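Local coordinates for Lmo2119 protein (Listeria monocytogenes serovar 1/2a, PDB 5HQH) that is of unknown function, this piece being the YbbR-like domain of a longer protein that probably carries a signal sequence, at residues L62-L74 against V87-K99. Sequence-based numbering, arbitrary orientation. Where two conformers were deposited one is given.
Sequences LKNASIGTQEVKL and VNPATVNVNVQEK
Strands 68-73 and 91-98 pair antiparallel as the two arms of a beta hairpin within the mixed sheet of this YbbR-like domain, a worked example of a ladder whose two faces differ in character. Gly-68/Val-96, Gln-70/Val-94 and Val-72/Val-92 are hydrogen-bonded pairs; the bond from Val-94 N to Gln-70 O is nearly straight at 176°. Beyond them Leu-74 N reaches Ala-90 O (2.9 Å), just after the cis peptide before Pro-89.

On the valine face, Val-72 CG1 lies 3.6 Å from Val-92 CG2, which Leu-74 CD2 also meets (4.1 Å). Gln-70 CG sits between the backbone N and the carbonyl carbon (chi1 55°), carrying the amide back toward Ser-66 and over Val-96 CG2. Its NE2 donates to Ser-66 O (2.9 Å), tying the loop to the start of the strand, and to Gly-68 O (3.2 Å), which Val-96 N reaches from the opposite face of the carbonyl plane.

On the other face Glu-71 and Asn-93 run side by side, carboxylate and amide planes 22° apart. A water donates to Glu-71 OE2 and Asn-93 OD1 in the modelled conformer of Asn-93; the bridge may not hold in the alternative one. The whole is an antiparallel hairpin of the domain's mixed sheet, with mainly apolar residues toward neighbouring parts of the fold (Val-72 on Ala-60, Val-92 on Pro-33, Leu-74 on Val-36) and polar ones opposite.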
ATOM      1  N   LEU A  62       1.911   8.598  -4.282  0.50 10.54           N
ATOM      2  CA  LEU A  62       2.775   9.198  -5.292  0.50 11.27           C
ATOM      3  C   LEU A  62       2.294  10.579  -5.680  0.50 11.53           C
ATOM      4  O   LEU A  62       2.564  11.061  -6.785  0.50 12.10           O
ATOM      5  CB  LEU A  62       2.851   8.267  -6.491  0.50 11.56           C
ATOM      6  CG  LEU A  62       3.575   6.977  -6.092  0.50 12.10           C
ATOM      7  CD1 LEU A  62       3.342   5.890  -7.110  0.50 13.04           C
ATOM      8  CD2 LEU A  62       5.060   7.225  -5.871  0.50 12.99           C
ATOM      9  N   LYS A  63       1.600  11.243  -4.758  1.00 12.15           N
ATOM     10  CA  LYS A  63       1.094  12.586  -5.039  1.00 13.83           C
ATOM     11  C   LYS A  63       2.150  13.611  -5.329  1.00 14.61           C
ATOM     12  O   LYS A  63       1.904  14.517  -6.108  1.00 16.98           O
ATOM     13  CB  LYS A  63       0.204  13.094  -3.894  1.00 15.72           C
ATOM     14  CG  LYS A  63      -0.679  14.320  -4.207  1.00 19.96           C
ATOM     15  CD  LYS A  63      -1.781  14.039  -5.237  1.00 22.36           C
ATOM     16  CE  LYS A  63      -2.669  12.843  -4.919  1.00 23.09           C
ATOM     17  NZ  LYS A  63      -3.336  12.919  -3.580  1.00 24.03           N
ATOM     18  N   ASN A  64       3.326  13.486  -4.745  1.00 14.52           N
ATOM     19  CA  ASN A  64       4.365  14.466  -5.005  1.00 15.31           C
ATOM     20  C   ASN A  64       5.436  13.973  -5.993  1.00 17.21           C
ATOM     21  O   ASN A  64       6.516  14.569  -6.099  1.00 19.29           O
ATOM     22  CB  ASN A  64       5.053  14.877  -3.708  1.00 15.25           C
ATOM     23  CG  ASN A  64       4.162  15.674  -2.794  1.00 14.81           C
ATOM     24  OD1 ASN A  64       3.037  16.028  -3.130  1.00 13.23           O
ATOM     25  ND2 ASN A  64       4.670  15.981  -1.635  1.00 15.90           N
ATOM     26  N   ALA A  65       5.131  12.915  -6.734  1.00 17.41           N
ATOM     27  CA  ALA A  65       6.117  12.326  -7.604  1.00 18.89           C
ATOM     28  C   ALA A  65       6.273  13.127  -8.874  1.00 20.13           C
ATOM     29  O   ALA A  65       5.335  13.781  -9.347  1.00 21.92           O
ATOM     30  CB  ALA A  65       5.713  10.900  -7.933  1.00 19.43           C
ATOM     31  N   SER A  66       7.499  13.124  -9.390  1.00 21.80           N
ATOM     32  CA  SER A  66       7.767  13.688 -10.671  1.00 22.19           C
ATOM     33  C   SER A  66       7.745  12.530 -11.658  1.00 22.48           C
ATOM     34  O   SER A  66       7.817  11.322 -11.302  1.00 21.29           O
ATOM     35  CB  SER A  66       9.104  14.434 -10.696  1.00 23.65           C
ATOM     36  OG  SER A  66      10.166  13.577 -10.358  1.00 25.75           O
ATOM     37  N   ILE A  67       7.633  12.911 -12.913  1.00 22.96           N
ATOM     38  CA  ILE A  67       7.531  11.976 -13.992  1.00 24.12           C
ATOM     39  C   ILE A  67       8.789  11.171 -14.047  1.00 23.67           C
ATOM     40  O   ILE A  67       9.912  11.705 -13.960  1.00 26.83           O
ATOM     41  CB  ILE A  67       7.312  12.714 -15.329  1.00 27.09           C
ATOM     42  CG1 ILE A  67       5.986  13.498 -15.263  1.00 27.84           C
ATOM     43  CG2 ILE A  67       7.344  11.747 -16.509  1.00 29.17           C
ATOM     44  CD1 ILE A  67       5.986  14.744 -16.125  1.00 29.01           C
ATOM     45  N   GLY A  68       8.618   9.878 -14.196  1.00 17.98           N
ATOM     46  CA  GLY A  68       9.725   9.002 -14.379  1.00 16.70           C
ATOM     47  C   GLY A  68       9.761   7.850 -13.400  1.00 15.53           C
ATOM     48  O   GLY A  68       8.811   7.574 -12.648  1.00 15.81           O
ATOM     49  N   THR A  69      10.902   7.217 -13.332  1.00 14.35           N
ATOM     50  CA  THR A  69      11.055   6.000 -12.517  1.00 13.68           C
ATOM     51  C   THR A  69      11.547   6.327 -11.109  1.00 13.67           C
ATOM     52  O   THR A  69      12.313   7.274 -10.893  1.00 13.56           O
ATOM     53  CB  THR A  69      11.999   5.039 -13.237  1.00 14.64           C
ATOM     54  OG1 THR A  69      13.165   5.746 -13.730  1.00 13.92           O
ATOM     55  CG2 THR A  69      11.299   4.420 -14.438  1.00 14.72           C
ATOM     56  N   GLN A  70      11.102   5.546 -10.127  1.00 14.27           N
ATOM     57  CA  GLN A  70      11.469   5.762  -8.722  1.00 14.35           C
ATOM     58  C   GLN A  70      11.046   4.558  -7.903  1.00 13.81           C
ATOM     59  O   GLN A  70      10.594   3.557  -8.469  1.00 14.94           O
ATOM     60  CB  GLN A  70      10.842   7.043  -8.219  1.00 15.65           C
ATOM     61  CG  GLN A  70       9.339   7.096  -8.410  1.00 17.32           C
ATOM     62  CD  GLN A  70       8.874   8.506  -8.558  1.00 19.64           C
ATOM     63  OE1 GLN A  70       8.683   9.196  -7.567  1.00 21.59           O
ATOM     64  NE2 GLN A  70       8.693   8.951  -9.817  1.00 19.13           N
ATOM     65  N   GLU A  71      11.209   4.660  -6.586  1.00 13.76           N
ATOM     66  CA  GLU A  71      10.780   3.643  -5.627  1.00 13.90           C
ATOM     67  C   GLU A  71       9.918   4.303  -4.572  1.00 13.66           C
ATOM     68  O   GLU A  71      10.073   5.491  -4.287  1.00 13.72           O
ATOM     69  CB  GLU A  71      11.962   2.993  -4.971  1.00 14.42           C
ATOM     70  CG  GLU A  71      12.736   2.111  -5.927  1.00 15.44           C
ATOM     71  CD  GLU A  71      14.096   1.817  -5.401  1.00 16.79           C
ATOM     72  OE1 GLU A  71      14.160   1.182  -4.303  1.00 18.10           O
ATOM     73  OE2 GLU A  71      15.073   2.199  -6.060  1.00 17.45           O
ATOM     74  N   VAL A  72       9.027   3.521  -3.992  1.00 12.98           N
ATOM     75  CA  VAL A  72       8.081   4.047  -2.992  1.00 13.21           C
ATOM     76  C   VAL A  72       7.839   3.043  -1.884  1.00 12.20           C
ATOM     77  O   VAL A  72       7.642   1.863  -2.139  1.00 12.33           O
ATOM     78  CB  VAL A  72       6.739   4.484  -3.644  1.00 13.79           C
ATOM     79  CG1 VAL A  72       6.015   3.323  -4.321  1.00 14.98           C
ATOM     80  CG2 VAL A  72       5.818   5.153  -2.628  1.00 14.80           C
ATOM     81  N   LYS A  73       7.886   3.514  -0.633  1.00 11.83           N
ATOM     82  CA  LYS A  73       7.569   2.655   0.507  1.00 11.63           C
ATOM     83  C   LYS A  73       6.042   2.619   0.700  1.00 11.05           C
ATOM     84  O   LYS A  73       5.379   3.643   0.710  1.00 11.22           O
ATOM     85  CB  LYS A  73       8.201   3.192   1.804  1.00 13.35           C
ATOM     86  CG  LYS A  73       7.947   2.299   3.016  1.00 14.58           C
ATOM     87  CD  LYS A  73       8.652   2.794   4.258  1.00 17.31           C
ATOM     88  CE  LYS A  73       8.186   2.050   5.488  1.00 19.52           C
ATOM     89  NZ  LYS A  73       8.432   0.599   5.455  1.00 20.70           N
ATOM     90  N   LEU A  74       5.513   1.417   0.878  1.00 10.22           N
ATOM     91  CA  LEU A  74       4.085   1.217   1.117  1.00 10.33           C
ATOM     92  C   LEU A  74       3.711   1.575   2.537  1.00 10.39           C
ATOM     93  O   LEU A  74       4.428   1.308   3.482  1.00 12.14           O
ATOM     94  CB  LEU A  74       3.709  -0.234   0.786  1.00 10.46           C
ATOM     95  CG  LEU A  74       3.970  -0.646  -0.678  1.00 11.05           C
ATOM     96  CD1 LEU A  74       3.462  -2.045  -0.884  1.00 11.55           C
ATOM     97  CD2 LEU A  74       3.339   0.330  -1.672  1.00 10.99           C
ATOM     98  N   VAL A  87       4.507  -4.696   5.793  1.00 11.59           N
ATOM     99  CA  VAL A  87       4.019  -5.039   4.485  1.00 11.16           C
ATOM    100  C   VAL A  87       5.167  -5.675   3.711  1.00 11.40           C
ATOM    101  O   VAL A  87       6.327  -5.199   3.792  1.00 12.00           O
ATOM    102  CB  VAL A  87       3.562  -3.763   3.760  1.00 10.57           C
ATOM    103  CG1 VAL A  87       3.002  -4.074   2.395  1.00 10.23           C
ATOM    104  CG2 VAL A  87       2.539  -2.987   4.589  1.00 10.41           C
ATOM    105  N   ASN A  88       4.860  -6.727   2.960  1.00 11.60           N
ATOM    106  CA  ASN A  88       5.857  -7.430   2.140  1.00 12.62           C
ATOM    107  C   ASN A  88       5.342  -7.522   0.706  1.00 12.36           C
ATOM    108  O   ASN A  88       4.311  -8.192   0.483  1.00 12.24           O
ATOM    109  CB  ASN A  88       6.067  -8.838   2.689  1.00 13.77           C
ATOM    110  CG  ASN A  88       7.008  -9.670   1.843  1.00 15.13           C
ATOM    111  OD1 ASN A  88       7.773  -9.127   1.073  1.00 17.24           O
ATOM    112  ND2 ASN A  88       6.891 -10.974   1.943  1.00 16.14           N
ATOM    113  N   PRO A  89       5.981  -6.880  -0.274  1.00 12.66           N
ATOM    114  CA  PRO A  89       7.198  -6.088  -0.137  1.00 12.67           C
ATOM    115  C   PRO A  89       6.990  -4.737   0.549  1.00 12.46           C
ATOM    116  O   PRO A  89       5.902  -4.150   0.444  1.00 12.63           O
ATOM    117  CB  PRO A  89       7.572  -5.815  -1.606  1.00 12.59           C
ATOM    118  CG  PRO A  89       6.274  -5.787  -2.305  1.00 12.48           C
ATOM    119  CD  PRO A  89       5.505  -6.908  -1.668  1.00 12.60           C
ATOM    120  N   ALA A  90       8.005  -4.261   1.270  1.00 12.25           N
ATOM    121  CA  ALA A  90       7.889  -2.963   1.967  1.00 11.92           C
ATOM    122  C   ALA A  90       8.018  -1.778   1.040  1.00 12.04           C
ATOM    123  O   ALA A  90       7.388  -0.765   1.262  1.00 11.75           O
ATOM    124  CB  ALA A  90       8.930  -2.856   3.061  1.00 12.39           C
ATOM    125  N   THR A  91       8.802  -1.931  -0.014  0.70 12.15           N
ATOM    126  CA  THR A  91       9.043  -0.866  -0.948  0.70 12.72           C
ATOM    127  C   THR A  91       8.922  -1.484  -2.319  0.70 12.56           C
ATOM    128  O   THR A  91       9.203  -2.675  -2.475  0.70 12.92           O
ATOM    129  CB  THR A  91      10.446  -0.248  -0.696  0.70 13.29           C
ATOM    130  OG1 THR A  91      10.588   0.114   0.683  0.70 14.38           O
ATOM    131  CG2 THR A  91      10.692   0.977  -1.533  0.70 13.71           C
ATOM    132  N   VAL A  92       8.520  -0.675  -3.293  1.00 12.08           N
ATOM    133  CA  VAL A  92       8.323  -1.118  -4.698  1.00 11.93           C
ATOM    134  C   VAL A  92       8.808  -0.110  -5.705  1.00 12.43           C
ATOM    135  O   VAL A  92       8.870   1.079  -5.401  1.00 12.89           O
ATOM    136  CB  VAL A  92       6.809  -1.427  -4.941  1.00 12.88           C
ATOM    137  CG1 VAL A  92       6.334  -2.477  -3.952  1.00 13.19           C
ATOM    138  CG2 VAL A  92       5.953  -0.198  -4.820  1.00 12.96           C
ATOM    139  N   ASN A  93       9.176  -0.608  -6.899  0.70 12.43           N
ATOM    140  CA  ASN A  93       9.568   0.240  -8.036  0.70 12.43           C
ATOM    141  C   ASN A  93       8.328   0.717  -8.755  0.70 13.04           C
ATOM    142  O   ASN A  93       7.400  -0.046  -8.961  0.70 15.04           O
ATOM    143  CB  ASN A  93      10.483  -0.491  -9.051  0.70 12.61           C
ATOM    144  CG  ASN A  93      11.907  -0.592  -8.585  0.70 12.69           C
ATOM    145  OD1 ASN A  93      12.784   0.182  -9.012  0.70 13.55           O
ATOM    146  ND2 ASN A  93      12.152  -1.505  -7.713  0.70 12.55           N
ATOM    147  N   VAL A  94       8.354   1.976  -9.156  0.70 13.41           N
ATOM    148  CA  VAL A  94       7.247   2.559  -9.875  0.70 13.76           C
ATOM    149  C   VAL A  94       7.772   3.321 -11.046  0.70 13.57           C
ATOM    150  O   VAL A  94       8.910   3.800 -11.100  0.70 14.47           O
ATOM    151  CB  VAL A  94       6.393   3.501  -9.017  0.70 15.53           C
ATOM    152  CG1 VAL A  94       5.932   2.748  -7.800  0.70 16.04           C
ATOM    153  CG2 VAL A  94       7.150   4.742  -8.612  0.70 15.73           C
ATOM    154  N   ASN A  95       6.880   3.400 -12.041  0.50 12.45           N
ATOM    155  CA  ASN A  95       7.122   4.119 -13.254  0.50 12.63           C
ATOM    156  C   ASN A  95       5.945   5.095 -13.364  0.50 12.45           C
ATOM    157  O   ASN A  95       4.767   4.687 -13.521  0.50 11.85           O
ATOM    158  CB  ASN A  95       7.187   3.145 -14.428  0.50 13.38           C
ATOM    159  CG  ASN A  95       7.653   3.794 -15.707  0.50 14.22           C
ATOM    160  OD1 ASN A  95       7.287   4.922 -16.034  0.50 15.05           O
ATOM    161  ND2 ASN A  95       8.462   3.072 -16.449  0.50 15.31           N
ATOM    162  N   VAL A  96       6.262   6.379 -13.248  1.00 12.59           N
ATOM    163  CA  VAL A  96       5.274   7.440 -13.277  1.00 13.02           C
ATOM    164  C   VAL A  96       5.324   8.021 -14.658  1.00 13.56           C
ATOM    165  O   VAL A  96       6.296   8.683 -15.041  1.00 15.29           O
ATOM    166  CB  VAL A  96       5.592   8.527 -12.227  1.00 13.36           C
ATOM    167  CG1 VAL A  96       4.575   9.665 -12.303  1.00 14.34           C
ATOM    168  CG2 VAL A  96       5.626   7.905 -10.836  1.00 13.82           C
ATOM    169  N   GLN A  97       4.276   7.781 -15.440  0.50 11.93           N
ATOM    170  CA  GLN A  97       4.272   8.238 -16.813  0.50 12.09           C
ATOM    171  C   GLN A  97       3.224   9.275 -17.087  0.50 11.38           C
ATOM    172  O   GLN A  97       2.144   9.272 -16.516  0.50 10.73           O
ATOM    173  CB  GLN A  97       3.996   7.067 -17.727  0.50 13.14           C
ATOM    174  CG  GLN A  97       5.014   5.976 -17.583  0.50 14.41           C
ATOM    175  CD  GLN A  97       4.398   4.619 -17.801  0.50 15.22           C
ATOM    176  OE1 GLN A  97       3.942   4.295 -18.902  0.50 15.96           O
ATOM    177  NE2 GLN A  97       4.391   3.796 -16.744  0.50 15.56           N
ATOM    178  N   GLU A  98       3.537  10.155 -18.010  1.00 11.30           N
ATOM    179  CA  GLU A  98       2.586  11.163 -18.429  1.00 12.24           C
ATOM    180  C   GLU A  98       1.631  10.449 -19.368  1.00 10.82           C
ATOM    181  O   GLU A  98       2.027   9.615 -20.220  1.00 10.85           O
ATOM    182  CB  GLU A  98       3.248  12.301 -19.165  1.00 15.03           C
ATOM    183  CG  GLU A  98       4.118  13.140 -18.254  1.00 19.10           C
ATOM    184  CD  GLU A  98       4.883  14.196 -18.994  1.00 24.69           C
ATOM    185  OE1 GLU A  98       5.918  13.872 -19.642  1.00 29.93           O
ATOM    186  OE2 GLU A  98       4.485  15.372 -18.870  1.00 30.36           O
ATOM    187  N   LYS A  99       0.354  10.735 -19.216  1.00  9.94           N
ATOM    188  CA  LYS A  99      -0.675  10.190 -20.137  1.00  9.74           C
ATOM    189  C   LYS A  99      -0.484  10.653 -21.562  1.00 10.77           C
ATOM    190  O   LYS A  99      -0.791   9.947 -22.508  1.00 11.34           O
ATOM    191  CB  LYS A  99      -2.079  10.546 -19.660  1.00  9.71           C
ATOM    192  CG  LYS A  99      -2.435   9.829 -18.374  1.00  9.45           C
ATOM    193  CD  LYS A  99      -3.630  10.428 -17.661  1.00 10.24           C
ATOM    194  CE  LYS A  99      -4.909  10.402 -18.471  1.00 10.79           C
ATOM    195  NZ  LYS A  99      -6.032  11.009 -17.708  1.00 12.05           N
TER
HETATM  196  O   HOH W   1      15.499   1.416  -8.863  1.00 13.08           O
HETATM  197  O   HOH W   2       6.184  -0.688   3.829  1.00 12.18           O